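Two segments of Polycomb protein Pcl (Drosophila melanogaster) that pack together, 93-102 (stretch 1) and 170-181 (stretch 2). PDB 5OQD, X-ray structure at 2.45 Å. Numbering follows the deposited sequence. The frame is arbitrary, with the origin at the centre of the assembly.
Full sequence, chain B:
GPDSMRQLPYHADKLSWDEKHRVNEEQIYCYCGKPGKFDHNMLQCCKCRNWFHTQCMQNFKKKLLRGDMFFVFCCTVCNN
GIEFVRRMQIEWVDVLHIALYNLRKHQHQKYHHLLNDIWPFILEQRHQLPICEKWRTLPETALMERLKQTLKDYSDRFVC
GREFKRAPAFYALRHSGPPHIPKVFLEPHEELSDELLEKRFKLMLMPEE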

# COMPACT_ATOMS: atom_id res chain seq x y z
N VAL B 93 -7.38 -6.60 1.65
CA VAL B 93 -6.12 -7.22 2.01
C VAL B 93 -5.04 -6.17 2.11
O VAL B 93 -4.18 -6.24 2.98
CB VAL B 93 -5.71 -8.29 0.99
CG1 VAL B 93 -5.74 -7.73 -0.42
CG2 VAL B 93 -4.32 -8.82 1.31
N ASP B 94 -5.06 -5.20 1.21
CA ASP B 94 -4.12 -4.09 1.23
C ASP B 94 -4.28 -3.22 2.48
O ASP B 94 -3.30 -2.79 3.07
CB ASP B 94 -4.26 -3.25 -0.04
CG ASP B 94 -4.18 -4.09 -1.29
OD1 ASP B 94 -3.36 -5.01 -1.34
OD2 ASP B 94 -4.93 -3.82 -2.24
N VAL B 95 -5.52 -2.98 2.88
CA VAL B 95 -5.82 -2.24 4.10
C VAL B 95 -5.32 -2.98 5.33
O VAL B 95 -4.72 -2.39 6.23
CB VAL B 95 -7.34 -1.99 4.23
CG1 VAL B 95 -7.66 -1.39 5.59
CG2 VAL B 95 -7.83 -1.09 3.11
N LEU B 96 -5.55 -4.29 5.35
CA LEU B 96 -5.13 -5.13 6.47
C LEU B 96 -3.61 -5.21 6.58
O LEU B 96 -3.06 -5.16 7.68
CB LEU B 96 -5.72 -6.53 6.34
CG LEU B 96 -7.23 -6.66 6.60
CD1 LEU B 96 -7.73 -8.04 6.20
CD2 LEU B 96 -7.54 -6.37 8.05
N HIS B 97 -2.94 -5.35 5.44
CA HIS B 97 -1.48 -5.42 5.43
C HIS B 97 -0.89 -4.08 5.87
O HIS B 97 0.08 -4.06 6.63
CB HIS B 97 -0.97 -5.80 4.04
CG HIS B 97 0.45 -6.29 4.03
ND1 HIS B 97 0.86 -7.37 3.28
CD2 HIS B 97 1.55 -5.84 4.68
CE1 HIS B 97 2.15 -7.57 3.48
NE2 HIS B 97 2.59 -6.66 4.32
N ILE B 98 -1.48 -2.99 5.41
CA ILE B 98 -1.07 -1.65 5.83
C ILE B 98 -1.26 -1.48 7.33
O ILE B 98 -0.40 -0.94 8.03
CB ILE B 98 -1.86 -0.56 5.08
CG1 ILE B 98 -1.35 -0.42 3.65
CG2 ILE B 98 -1.75 0.78 5.80
CD1 ILE B 98 -2.15 0.57 2.81
N ALA B 99 -2.40 -1.96 7.83
CA ALA B 99 -2.71 -1.87 9.25
C ALA B 99 -1.70 -2.62 10.10
O ALA B 99 -1.15 -2.08 11.06
CB ALA B 99 -4.12 -2.40 9.52
N LEU B 100 -1.44 -3.88 9.74
CA LEU B 100 -0.52 -4.72 10.50
C LEU B 100 0.93 -4.26 10.38
O LEU B 100 1.73 -4.48 11.29
CB LEU B 100 -0.64 -6.17 10.04
CG LEU B 100 -1.97 -6.86 10.36
CD1 LEU B 100 -2.03 -8.25 9.74
CD2 LEU B 100 -2.18 -6.95 11.86
N TYR B 101 1.26 -3.61 9.27
CA TYR B 101 2.62 -3.15 9.03
C TYR B 101 2.95 -1.91 9.87
O TYR B 101 4.05 -1.78 10.40
CB TYR B 101 2.84 -2.86 7.55
CG TYR B 101 4.27 -2.56 7.17
CD1 TYR B 101 5.23 -3.56 7.14
CD2 TYR B 101 4.66 -1.27 6.83
CE1 TYR B 101 6.54 -3.29 6.79
CE2 TYR B 101 5.97 -0.99 6.47
CZ TYR B 101 6.90 -2.00 6.46
OH TYR B 101 8.20 -1.73 6.11
N ASN B 102 1.98 -1.00 9.97
CA ASN B 102 2.16 0.23 10.73
C ASN B 102 2.06 0.01 12.23
O ASN B 102 2.77 0.65 13.01
CB ASN B 102 1.13 1.28 10.28
CG ASN B 102 1.56 2.01 9.03
OD1 ASN B 102 1.93 3.18 9.08
ND2 ASN B 102 1.51 1.32 7.89
N PHE B 170 -6.52 -13.15 17.02
CA PHE B 170 -5.21 -12.54 16.84
C PHE B 170 -4.62 -12.75 15.45
O PHE B 170 -4.65 -13.84 14.92
CB PHE B 170 -4.24 -13.04 17.90
CG PHE B 170 -4.48 -12.46 19.26
CD1 PHE B 170 -4.06 -11.18 19.56
CD2 PHE B 170 -5.12 -13.19 20.23
CE1 PHE B 170 -4.29 -10.64 20.81
CE2 PHE B 170 -5.35 -12.66 21.49
CZ PHE B 170 -4.93 -11.38 21.78
N TYR B 171 -4.09 -11.68 14.87
CA TYR B 171 -3.48 -11.76 13.56
C TYR B 171 -2.14 -11.07 13.50
O TYR B 171 -1.86 -10.15 14.24
CB TYR B 171 -4.42 -11.19 12.50
CG TYR B 171 -5.70 -11.96 12.38
CD1 TYR B 171 -5.77 -13.10 11.61
CD2 TYR B 171 -6.84 -11.56 13.04
CE1 TYR B 171 -6.94 -13.82 11.50
CE2 TYR B 171 -8.01 -12.27 12.94
CZ TYR B 171 -8.05 -13.40 12.16
OH TYR B 171 -9.22 -14.10 12.06
N ALA B 172 -1.29 -11.54 12.59
CA ALA B 172 0.03 -10.97 12.39
C ALA B 172 0.54 -11.32 11.00
O ALA B 172 0.12 -12.32 10.41
CB ALA B 172 0.99 -11.47 13.45
N LEU B 173 1.43 -10.49 10.47
CA LEU B 173 2.08 -10.79 9.21
C LEU B 173 2.97 -12.01 9.38
O LEU B 173 3.71 -12.11 10.36
CB LEU B 173 2.91 -9.59 8.72
CG LEU B 173 2.14 -8.33 8.30
CD1 LEU B 173 3.11 -7.19 8.05
CD2 LEU B 173 1.31 -8.61 7.06
N ARG B 174 2.88 -12.95 8.44
CA ARG B 174 3.68 -14.16 8.53
C ARG B 174 5.15 -13.85 8.29
O ARG B 174 6.03 -14.57 8.74
CB ARG B 174 3.18 -15.21 7.53
CG ARG B 174 3.73 -16.61 7.79
CD ARG B 174 3.09 -17.64 6.89
NE ARG B 174 1.64 -17.72 7.07
CZ ARG B 174 1.04 -18.44 8.01
NH1 ARG B 174 1.76 -19.14 8.87
NH2 ARG B 174 -0.28 -18.45 8.10
N HIS B 175 5.39 -12.75 7.59
CA HIS B 175 6.75 -12.32 7.29
C HIS B 175 6.88 -10.81 7.46
O HIS B 175 5.89 -10.10 7.62
CB HIS B 175 7.13 -12.75 5.87
CG HIS B 175 6.99 -14.22 5.64
ND1 HIS B 175 7.99 -15.12 5.93
CD2 HIS B 175 5.95 -14.95 5.16
CE1 HIS B 175 7.58 -16.34 5.63
NE2 HIS B 175 6.34 -16.27 5.16
N SER B 176 8.12 -10.32 7.43
CA SER B 176 8.42 -8.94 7.80
C SER B 176 8.04 -7.90 6.76
O SER B 176 7.90 -6.72 7.08
CB SER B 176 9.92 -8.81 8.11
OG SER B 176 10.70 -9.16 6.98
N GLY B 177 7.87 -8.33 5.51
CA GLY B 177 7.69 -7.42 4.40
C GLY B 177 6.51 -6.47 4.45
O GLY B 177 5.55 -6.69 5.19
N PRO B 178 6.58 -5.39 3.66
CA PRO B 178 5.54 -4.38 3.46
C PRO B 178 4.43 -4.89 2.55
O PRO B 178 4.57 -5.99 2.01
CB PRO B 178 6.30 -3.22 2.82
CG PRO B 178 7.38 -3.88 2.06
CD PRO B 178 7.80 -5.07 2.89
N PRO B 179 3.33 -4.13 2.39
CA PRO B 179 2.24 -4.54 1.49
C PRO B 179 2.70 -4.90 0.08
O PRO B 179 3.55 -4.22 -0.49
CB PRO B 179 1.34 -3.30 1.46
CG PRO B 179 1.51 -2.70 2.80
CD PRO B 179 2.96 -2.93 3.17
N HIS B 180 2.16 -5.99 -0.44
CA HIS B 180 2.45 -6.36 -1.80
C HIS B 180 1.81 -5.29 -2.67
O HIS B 180 0.65 -4.93 -2.48
CB HIS B 180 1.87 -7.73 -2.13
CG HIS B 180 2.51 -8.85 -1.38
ND1 HIS B 180 2.14 -9.19 -0.09
CD2 HIS B 180 3.50 -9.71 -1.72
CE1 HIS B 180 2.87 -10.21 0.32
NE2 HIS B 180 3.70 -10.55 -0.65
N ILE B 181 2.57 -4.80 -3.63
CA ILE B 181 2.06 -3.86 -4.62
C ILE B 181 2.52 -4.26 -6.02
O ILE B 181 3.70 -4.51 -6.24
CB ILE B 181 2.51 -2.42 -4.31
CG1 ILE B 181 2.06 -2.02 -2.91
CG2 ILE B 181 1.97 -1.44 -5.35
CD1 ILE B 181 2.37 -0.59 -2.55
O HOH W 1 -0.66 -6.14 0.11

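Residues 93-102 form a continuous stretch of helix, with each amide from His97 to Asn102 bonded to the carbonyl four residues earlier. Against it lies a short strand, 170-173, followed by a loop. The strand crosses the helix almost at right angles (86° between their directions, axes 8.3 Å apart at closest approach), and the loop then brings Pro178 and Pro179 back against the helix: the CA atoms of His97 and Pro179 are 5.5 Å apart. Together the stretches bury 558 Å².

His97 has the most area covered, 102 Å². Its t rotamer carries the imidazole into the loop, where NE2 donates to Gly177 O at 3.1 Å. The N-H...O angle of 171° and the position of the carbonyl near the ring plane both indicate a well-directed hydrogen bond. Pro178 O is also 3.1 Å from His97 NE2, but the angle there is poor. The two ring faces are covered by carbon: Leu173 CD2 lies 3.6 Å from the His97 ring centroid, 11° off the normal, and Pro179 CA sits over the opposite face at 3.4 Å, only 3° off. The imidazole is thus clamped between two CH-pi contacts while its edge makes the polar bond.

Leu173, with 84 Å² covered, extends this packing along the helix. Its CG meets Leu100 CB at 3.9 Å, and its CD1 approaches Tyr101 CD1 at the ring edge, 4.3 Å away. Pro179, covered over 78 Å², reaches beyond His97 as well, with its CG 3.8 Å from Ile98 CG1 and its CD 4.2 Å from Tyr101 CG. Pro178 CA joins it over the same Tyr101 face, 4.0 Å from the ring centroid.

Near the start of stretch 1, water 1 links the two segments by donating to Asp94 OD1 (3.3 Å) and His180 O (3.1 Å), bridging two acceptors that cannot bond each other directly.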